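Local coordinates for hypothetical Membrane Spanning Protein (Bacillus cereus, PDB 2FB5), which catalyses the condensation of two ATP molecules into cyclic di-AMP, as a diadenylate cyclase required for efficient spore formation, at residues A[96-101]-A[181-186]; A[152-157]-A[168-173]. One frame throughout, in Å; residues are numbered along the deposited sequence.

Interaction 1: residues A[96-101]-A[181-186]; sequences IVVERN and LILVVS
Residues 96-98 and 181-183 pair as antiparallel strands. Ile96 and Leu183 form one hydrogen-bonded pair, Val98 and Leu181 the next, with Val97 and Ile182 as the non-hydrogen-bonded pair between them. Val98 N sits nearly on the C=O axis of Leu181, 2.8 Å from Leu181 O. The return bond from Leu181 N to Val98 O is longer, at 3.2 Å.

Val97 and Ile182 lie side by side on the face covered by helix 166-175. Val97 CG1 is anti to the backbone N (chi1 175°), which leaves CG2 beside that N. Here CG2 meets both branches of Ile182 and lies 3.9 Å from Ile182 CG1. Ile96, Val98, Leu181 and Leu183 occupy the other face. Leu183 CG turns beside its own backbone N, and its CD1 comes within 4.3 Å of Val98 CG2. From helix 77-90, Ile84 packs on Ile96 and Ile80 on Leu183.

Past the strand end, Arg100 crosses Leu181 obliquely. Its CD lies 3.9 Å from Leu181 CB, and the chain then bends at chi3 (79°). The guanidinium is held by Tyr69 O and Asp179 O. This is the middle of the mixed sheet of the DisA-type nucleotide-binding domain, with helices on both faces.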
# COMPACT_ATOMS: atom_id res chain seq x y z
N ILE A 96 -21.21 6.54 18.62
CA ILE A 96 -21.27 5.75 17.39
C ILE A 96 -20.01 4.95 17.16
O ILE A 96 -18.94 5.51 16.88
CB ILE A 96 -21.53 6.64 16.14
CG1 ILE A 96 -22.84 7.44 16.31
CG2 ILE A 96 -21.57 5.76 14.88
CD1 ILE A 96 -23.19 8.41 15.13
N VAL A 97 -20.13 3.63 17.27
CA VAL A 97 -19.02 2.69 17.05
C VAL A 97 -18.93 2.37 15.55
O VAL A 97 -19.92 1.92 14.96
CB VAL A 97 -19.26 1.37 17.81
CG1 VAL A 97 -18.17 0.34 17.48
CG2 VAL A 97 -19.31 1.61 19.32
N VAL A 98 -17.77 2.59 14.94
CA VAL A 98 -17.57 2.10 13.59
C VAL A 98 -16.64 0.90 13.63
O VAL A 98 -15.47 1.03 13.98
CB VAL A 98 -17.03 3.18 12.64
CG1 VAL A 98 -16.96 2.63 11.22
CG2 VAL A 98 -17.90 4.43 12.72
N GLU A 99 -17.19 -0.27 13.31
CA GLU A 99 -16.41 -1.50 13.23
C GLU A 99 -15.35 -1.37 12.16
O GLU A 99 -15.61 -0.88 11.05
CB GLU A 99 -17.31 -2.70 12.91
CG GLU A 99 -16.61 -4.04 13.08
CD GLU A 99 -17.57 -5.23 12.98
OE1 GLU A 99 -18.71 -5.14 13.46
OE2 GLU A 99 -17.16 -6.26 12.40
N ARG A 100 -14.13 -1.78 12.51
CA ARG A 100 -13.02 -1.72 11.56
C ARG A 100 -12.56 -3.15 11.22
O ARG A 100 -13.38 -3.95 10.75
CB ARG A 100 -11.91 -0.73 12.04
CG ARG A 100 -12.40 0.74 11.98
CD ARG A 100 -11.42 1.77 12.57
NE ARG A 100 -10.32 2.12 11.68
CZ ARG A 100 -9.04 1.87 11.94
NH1 ARG A 100 -8.70 1.25 13.06
NH2 ARG A 100 -8.09 2.23 11.08
N ASN A 101 -11.29 -3.50 11.45
CA ASN A 101 -10.83 -4.84 11.07
C ASN A 101 -11.26 -5.95 12.04
O ASN A 101 -11.37 -7.11 11.65
CB ASN A 101 -9.31 -4.87 10.83
CG ASN A 101 -8.84 -6.22 10.26
OD1 ASN A 101 -9.31 -6.64 9.21
ND2 ASN A 101 -7.94 -6.91 10.98
N LEU A 181 -13.24 2.44 15.79
CA LEU A 181 -13.18 3.87 16.02
C LEU A 181 -14.53 4.28 16.60
O LEU A 181 -15.56 3.93 16.04
CB LEU A 181 -12.89 4.62 14.71
CG LEU A 181 -12.70 6.14 14.85
CD1 LEU A 181 -11.68 6.62 13.84
CD2 LEU A 181 -14.04 6.90 14.68
N ILE A 182 -14.55 5.01 17.70
CA ILE A 182 -15.83 5.36 18.35
C ILE A 182 -16.02 6.87 18.45
O ILE A 182 -15.28 7.55 19.16
CB ILE A 182 -16.01 4.68 19.75
CG1 ILE A 182 -15.78 3.16 19.67
CG2 ILE A 182 -17.42 4.92 20.31
CD1 ILE A 182 -14.34 2.72 20.04
N LEU A 183 -17.02 7.38 17.74
CA LEU A 183 -17.35 8.79 17.74
C LEU A 183 -18.23 9.12 18.94
O LEU A 183 -19.11 8.33 19.30
CB LEU A 183 -18.09 9.16 16.44
CG LEU A 183 -17.19 9.05 15.21
CD1 LEU A 183 -17.96 8.59 13.98
CD2 LEU A 183 -16.49 10.40 14.91
N VAL A 184 -17.99 10.29 19.54
CA VAL A 184 -18.79 10.76 20.67
C VAL A 184 -19.23 12.21 20.42
O VAL A 184 -18.45 13.00 19.90
CB VAL A 184 -18.00 10.71 22.01
CG1 VAL A 184 -18.89 11.05 23.19
CG2 VAL A 184 -17.39 9.34 22.24
N VAL A 185 -20.48 12.52 20.74
CA VAL A 185 -20.96 13.90 20.87
C VAL A 185 -21.34 14.07 22.34
O VAL A 185 -22.08 13.26 22.90
CB VAL A 185 -22.20 14.23 19.97
CG1 VAL A 185 -22.59 15.71 20.10
CG2 VAL A 185 -21.92 13.89 18.51
N SER A 186 -20.77 15.08 22.98
CA SER A 186 -21.11 15.38 24.37
C SER A 186 -22.48 16.06 24.46
O SER A 186 -22.75 17.02 23.75
CB SER A 186 -20.05 16.29 25.00
OG SER A 186 -20.52 16.80 26.24

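Interaction 2: residues A[152-157]-A[168-173]; sequences LPLTKS and HRAAIG
Gly173 lets the loop 152-157 lie directly against helix 166-175. There is no room for a CB beside Pro153 O and the backbone of Leu154 and Thr155. Instead, Gly173 CA comes 3.4 Å from Pro153 O in a CA-H...O contact. Ala170, one turn earlier, makes a similar contact through its own CA.

Arg169 O takes two donors. One is Gly173 N, in the regular i to i+4 bond of the helix. The other is Thr155 N, 2.9 Å from Arg169 O; its N-H is nearly straight (170°) and comes from above the carbonyl plane.

The Arg169 side chain bends at chi3 (61°) and returns to the same loop residue. Its NH2 donates to Thr155 O over 3.1 Å, nearly along the C=O axis and close to the guanidinium plane. Leu154 CD1 lies over one face of the guanidinium, offset toward the rim. A water donates to Thr155 O and Ser157 O and makes a weak bond with Arg169 NE.

Leu154 sends its other branch to the helix, with CD2 3.7 Å from Ala170 CB. Leu152 CB meets the same methyl from another part of the loop. Thr155 has OG1 anti to its backbone N (chi1 -173°), so CG2 takes the crowded place between N and the carbonyl carbon. This methyl faces Arg169 O, while Thr155 CB lies 3.8 Å from Ile172 CG2. OG1 accepts from Ser157 N and is also hydrogen-bonded to Glu176 OE2.

The Thr155 OG1 to Ser157 N bond makes an ST turn. The whole is a loop packed on helix 166-175, close at Ala170 and Gly173 and held by Arg169, in the DisA-type nucleotide-binding domain.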
# COMPACT_ATOMS: atom_id res chain seq x y z
N LEU A 152 -21.23 -0.83 26.01
CA LEU A 152 -19.79 -1.00 25.77
C LEU A 152 -19.04 -1.10 27.09
O LEU A 152 -19.54 -0.60 28.10
CB LEU A 152 -19.26 0.22 25.04
CG LEU A 152 -19.34 0.30 23.52
CD1 LEU A 152 -20.63 -0.28 22.97
CD2 LEU A 152 -19.14 1.75 23.09
N PRO A 153 -17.83 -1.70 27.09
CA PRO A 153 -17.01 -1.72 28.32
C PRO A 153 -16.50 -0.30 28.63
O PRO A 153 -16.19 0.46 27.71
CB PRO A 153 -15.85 -2.66 27.97
CG PRO A 153 -15.73 -2.54 26.49
CD PRO A 153 -17.13 -2.37 25.97
N LEU A 154 -16.46 0.07 29.91
CA LEU A 154 -16.00 1.40 30.29
C LEU A 154 -14.53 1.32 30.64
O LEU A 154 -14.12 0.37 31.31
CB LEU A 154 -16.78 1.93 31.50
CG LEU A 154 -18.30 2.00 31.42
CD1 LEU A 154 -18.86 2.43 32.77
CD2 LEU A 154 -18.74 2.95 30.31
N THR A 155 -13.74 2.30 30.20
CA THR A 155 -12.33 2.33 30.61
C THR A 155 -12.20 2.41 32.14
O THR A 155 -12.99 3.08 32.80
CB THR A 155 -11.52 3.46 29.96
OG1 THR A 155 -10.14 3.30 30.30
CG2 THR A 155 -12.00 4.85 30.40
N LYS A 156 -11.21 1.71 32.67
CA LYS A 156 -10.83 1.80 34.09
C LYS A 156 -9.69 2.79 34.26
O LYS A 156 -9.36 3.18 35.39
CB LYS A 156 -10.36 0.44 34.63
CG LYS A 156 -10.98 -0.80 34.00
CD LYS A 156 -12.32 -1.16 34.63
CE LYS A 156 -12.94 -2.38 33.95
NZ LYS A 156 -14.14 -2.89 34.68
N SER A 157 -9.07 3.18 33.14
CA SER A 157 -7.86 4.00 33.16
C SER A 157 -7.93 5.13 34.18
O SER A 157 -8.87 5.92 34.18
CB SER A 157 -7.58 4.57 31.78
OG SER A 157 -6.53 5.53 31.84
N HIS A 168 -18.05 8.98 27.05
CA HIS A 168 -16.65 9.10 26.68
C HIS A 168 -15.85 7.91 27.20
O HIS A 168 -14.99 7.39 26.51
CB HIS A 168 -16.07 10.42 27.17
CG HIS A 168 -16.71 11.62 26.54
ND1 HIS A 168 -16.17 12.24 25.43
CD2 HIS A 168 -17.84 12.29 26.83
CE1 HIS A 168 -16.94 13.25 25.08
NE2 HIS A 168 -17.96 13.31 25.92
N ARG A 169 -16.15 7.49 28.43
CA ARG A 169 -15.46 6.33 29.00
C ARG A 169 -15.76 5.02 28.27
O ARG A 169 -14.93 4.13 28.24
CB ARG A 169 -15.80 6.18 30.48
CG ARG A 169 -15.30 7.31 31.37
CD ARG A 169 -15.78 7.09 32.81
NE ARG A 169 -15.24 5.83 33.35
CZ ARG A 169 -15.83 5.09 34.30
NH1 ARG A 169 -16.99 5.47 34.84
NH2 ARG A 169 -15.26 3.96 34.71
N ALA A 170 -16.96 4.91 27.69
CA ALA A 170 -17.35 3.72 26.93
C ALA A 170 -16.63 3.67 25.59
O ALA A 170 -16.21 2.60 25.13
CB ALA A 170 -18.86 3.70 26.72
N ALA A 171 -16.49 4.84 24.96
CA ALA A 171 -15.75 4.98 23.73
C ALA A 171 -14.29 4.58 23.95
O ALA A 171 -13.74 3.76 23.21
CB ALA A 171 -15.84 6.41 23.22
N ILE A 172 -13.67 5.18 24.96
CA ILE A 172 -12.29 4.87 25.28
C ILE A 172 -12.18 3.39 25.60
O ILE A 172 -11.28 2.71 25.09
CB ILE A 172 -11.75 5.74 26.45
CG1 ILE A 172 -11.76 7.22 26.03
CG2 ILE A 172 -10.33 5.33 26.83
CD1 ILE A 172 -11.49 8.19 27.19
N GLY A 173 -13.12 2.89 26.39
CA GLY A 173 -13.11 1.50 26.86
C GLY A 173 -13.16 0.49 25.73
O GLY A 173 -12.41 -0.49 25.73
O HOH W 1 -12.06 5.87 34.09

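From the N terminus, the chain passes helices 4-35, 47-70 and 77-90 before reaching strand 94-98, the first partner of interaction 1. Strands 112-117, 137-141 and 144-150 follow. The loop 152-157 then meets helix 166-175, so interaction 2 closes a short loop with ten residues between its segments. Strand 181-185 comes next and closes the much longer loop of interaction 1. The short loop lies wholly within the long one, and the two do not cross. The centres of interactions 1 and 2 are about 12 Å apart. Ala171 joins them by packing against Ile182 and Val184. Thus the helix on which residues 152-157 pack also covers one face of the central strands.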